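Local coordinates for beta-lactamase domain protein (Burkholderia ambifaria, PDB 5I0P) that binds two zinc ions through histidines and aspartates in a metallo-beta-lactamase fold and is probably a hydrolase of that superfamily, at residues A[285-288]-A[289-293]. Residues are numbered along the deposited sequence; the frame is centred on the assembly and turned at random.
Sequences RTRI and AQLRA
Arg287 reaches along the helix to both Gln290 and Leu291, which meet its guanidinium differently. Arg287 NH1 donates to Gln290 OE1 over 3.3 Å, a long but fairly straight bond (155° at the hydrogen). The oxygen lies at the guanidinium edge and the donor in the amide's carbonyl plane, although the two flat groups stand 79° apart. Leu291 instead sets a methyl over one face, CD2 being 3.4 Å from Arg287 NH2 and displaced toward the rim. The Arg287 chain leaves with CG anti to the backbone N, then bends at chi2 (53°), which turns the guanidinium across the Leu291 side chain. Arg287 NE donates to the carbonyl of Leu235 and NH2 makes a weak hydrogen bond to that of Ile238, so residues beyond the helix hold the group too. At the nitrogen end of the Gln290 amide, NE2 comes 3.6 Å from Thr286 CG2. Ile288 and Arg292 run side by side, Ile288 CG2 3.8 Å from Arg292 NE; the Arg292 chain, extended from CG to NE, brings NE to a salt bridge with Glu265, while Ile288 packs on Tyr264 of helix 262-265. Four successive i to i+4 backbone bonds, from Ala289 N to Arg285 O (3.0 Å) through Arg292 N to Ile288 O (2.8 Å), identify regular alpha-helix, here the early turns of helix 284-308, which follows the last strand of the six-stranded sheet in this metallo-beta-lactamase fold.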
ATOM      1  N   ARG A 285     -15.975  -4.620  -6.307  1.00 39.88           N
ATOM      2  CA  ARG A 285     -15.976  -4.968  -7.723  1.00 39.70           C
ATOM      3  C   ARG A 285     -16.191  -3.735  -8.584  1.00 40.63           C
ATOM      4  O   ARG A 285     -15.581  -3.607  -9.655  1.00 37.53           O
ATOM      5  CB  ARG A 285     -17.044  -6.016  -8.025  1.00 42.13           C
ATOM      6  CG  ARG A 285     -16.765  -6.773  -9.323  1.00 50.39           C
ATOM      7  CD  ARG A 285     -17.612  -8.031  -9.458  1.00 52.75           C
ATOM      8  NE  ARG A 285     -17.403  -8.877  -8.297  1.00 59.17           N
ATOM      9  CZ  ARG A 285     -18.275  -9.770  -7.850  1.00 55.52           C
ATOM     10  NH1 ARG A 285     -19.430  -9.930  -8.481  1.00 54.00           N
ATOM     11  NH2 ARG A 285     -17.991 -10.482  -6.763  1.00 35.66           N
ATOM     12  N   THR A 286     -17.058  -2.817  -8.131  1.00 32.71           N
ATOM     13  CA  THR A 286     -17.254  -1.563  -8.855  1.00 31.28           C
ATOM     14  C   THR A 286     -15.976  -0.723  -8.896  1.00 30.82           C
ATOM     15  O   THR A 286     -15.624  -0.177  -9.942  1.00 33.60           O
ATOM     16  CB  THR A 286     -18.418  -0.795  -8.248  1.00 36.86           C
ATOM     17  OG1 THR A 286     -19.615  -1.539  -8.488  1.00 42.06           O
ATOM     18  CG2 THR A 286     -18.566   0.548  -8.897  1.00 32.33           C
ATOM     19  N   ARG A 287     -15.261  -0.621  -7.776  1.00 33.40           N
ATOM     20  CA  ARG A 287     -14.044   0.175  -7.755  1.00 27.45           C
ATOM     21  C   ARG A 287     -12.988  -0.421  -8.662  1.00 38.20           C
ATOM     22  O   ARG A 287     -12.312   0.306  -9.411  1.00 39.71           O
ATOM     23  CB  ARG A 287     -13.498   0.251  -6.342  1.00 29.49           C
ATOM     24  CG  ARG A 287     -12.201   1.018  -6.220  1.00 27.20           C
ATOM     25  CD  ARG A 287     -12.291   2.417  -6.841  1.00 33.74           C
ATOM     26  NE  ARG A 287     -11.045   3.163  -6.649  1.00 33.93           N
ATOM     27  CZ  ARG A 287     -10.681   4.205  -7.376  1.00 31.46           C
ATOM     28  NH1 ARG A 287     -11.469   4.631  -8.351  1.00 31.41           N
ATOM     29  NH2 ARG A 287      -9.546   4.835  -7.114  1.00 35.16           N
ATOM     30  N   ILE A 288     -12.865  -1.749  -8.646  1.00 34.89           N
ATOM     31  CA  ILE A 288     -11.848  -2.372  -9.472  1.00 39.89           C
ATOM     32  C   ILE A 288     -12.179  -2.179 -10.945  1.00 40.52           C
ATOM     33  O   ILE A 288     -11.276  -2.021 -11.783  1.00 33.59           O
ATOM     34  CB  ILE A 288     -11.692  -3.857  -9.100  1.00 41.17           C
ATOM     35  CG1 ILE A 288     -10.881  -3.965  -7.805  1.00 39.50           C
ATOM     36  CG2 ILE A 288     -10.964  -4.618 -10.207  1.00 36.35           C
ATOM     37  CD1 ILE A 288     -11.189  -5.187  -7.035  1.00 37.34           C
ATOM     38  N   ALA A 289     -13.467  -2.179 -11.283  1.00 28.95           N
ATOM     39  CA  ALA A 289     -13.855  -1.909 -12.654  1.00 29.99           C
ATOM     40  C   ALA A 289     -13.406  -0.514 -13.066  1.00 37.74           C
ATOM     41  O   ALA A 289     -12.908  -0.309 -14.187  1.00 34.95           O
ATOM     42  CB  ALA A 289     -15.354  -2.110 -12.804  1.00 31.58           C
ATOM     43  N   GLN A 290     -13.480   0.436 -12.129  1.00 31.13           N
ATOM     44  CA  GLN A 290     -13.022   1.796 -12.389  1.00 33.08           C
ATOM     45  C   GLN A 290     -11.503   1.851 -12.549  1.00 35.60           C
ATOM     46  O   GLN A 290     -10.978   2.567 -13.410  1.00 37.62           O
ATOM     47  CB  GLN A 290     -13.460   2.698 -11.239  1.00 31.29           C
ATOM     48  CG  GLN A 290     -14.935   2.770 -11.108  1.00 40.58           C
ATOM     49  CD  GLN A 290     -15.396   3.529  -9.873  1.00 45.88           C
ATOM     50  OE1 GLN A 290     -14.587   4.028  -9.088  1.00 43.23           O
ATOM     51  NE2 GLN A 290     -16.710   3.585  -9.682  1.00 51.66           N
ATOM     52  N   LEU A 291     -10.778   1.157 -11.685  1.00 31.38           N
ATOM     53  CA  LEU A 291      -9.335   1.171 -11.796  1.00 31.78           C
ATOM     54  C   LEU A 291      -8.891   0.527 -13.106  1.00 31.55           C
ATOM     55  O   LEU A 291      -8.029   1.068 -13.812  1.00 28.12           O
ATOM     56  CB  LEU A 291      -8.743   0.448 -10.589  1.00 34.21           C
ATOM     57  CG  LEU A 291      -9.057   1.109  -9.243  1.00 36.17           C
ATOM     58  CD1 LEU A 291      -8.745   0.119  -8.149  1.00 33.78           C
ATOM     59  CD2 LEU A 291      -8.252   2.348  -9.051  1.00 32.81           C
ATOM     60  N   ARG A 292      -9.523  -0.585 -13.492  1.00 33.16           N
ATOM     61  CA  ARG A 292      -9.144  -1.207 -14.757  1.00 36.61           C
ATOM     62  C   ARG A 292      -9.431  -0.281 -15.935  1.00 32.31           C
ATOM     63  O   ARG A 292      -8.592  -0.147 -16.831  1.00 32.47           O
ATOM     64  CB  ARG A 292      -9.842  -2.561 -14.958  1.00 32.66           C
ATOM     65  CG  ARG A 292      -9.531  -3.640 -13.964  1.00 39.59           C
ATOM     66  CD  ARG A 292     -10.069  -5.011 -14.435  1.00 41.18           C
ATOM     67  NE  ARG A 292      -9.732  -6.106 -13.516  1.00 44.79           N
ATOM     68  CZ  ARG A 292      -8.526  -6.653 -13.388  1.00 40.15           C
ATOM     69  NH1 ARG A 292      -8.343  -7.639 -12.532  1.00 37.95           N
ATOM     70  NH2 ARG A 292      -7.510  -6.222 -14.104  1.00 36.83           N
ATOM     71  N   ALA A 293     -10.601   0.381 -15.939  1.00 37.84           N
ATOM     72  CA  ALA A 293     -10.915   1.335 -17.006  1.00 34.02           C
ATOM     73  C   ALA A 293      -9.940   2.498 -17.016  1.00 34.14           C
ATOM     74  O   ALA A 293      -9.439   2.888 -18.076  1.00 36.94           O
ATOM     75  CB  ALA A 293     -12.323   1.868 -16.846  1.00 31.00           C
TER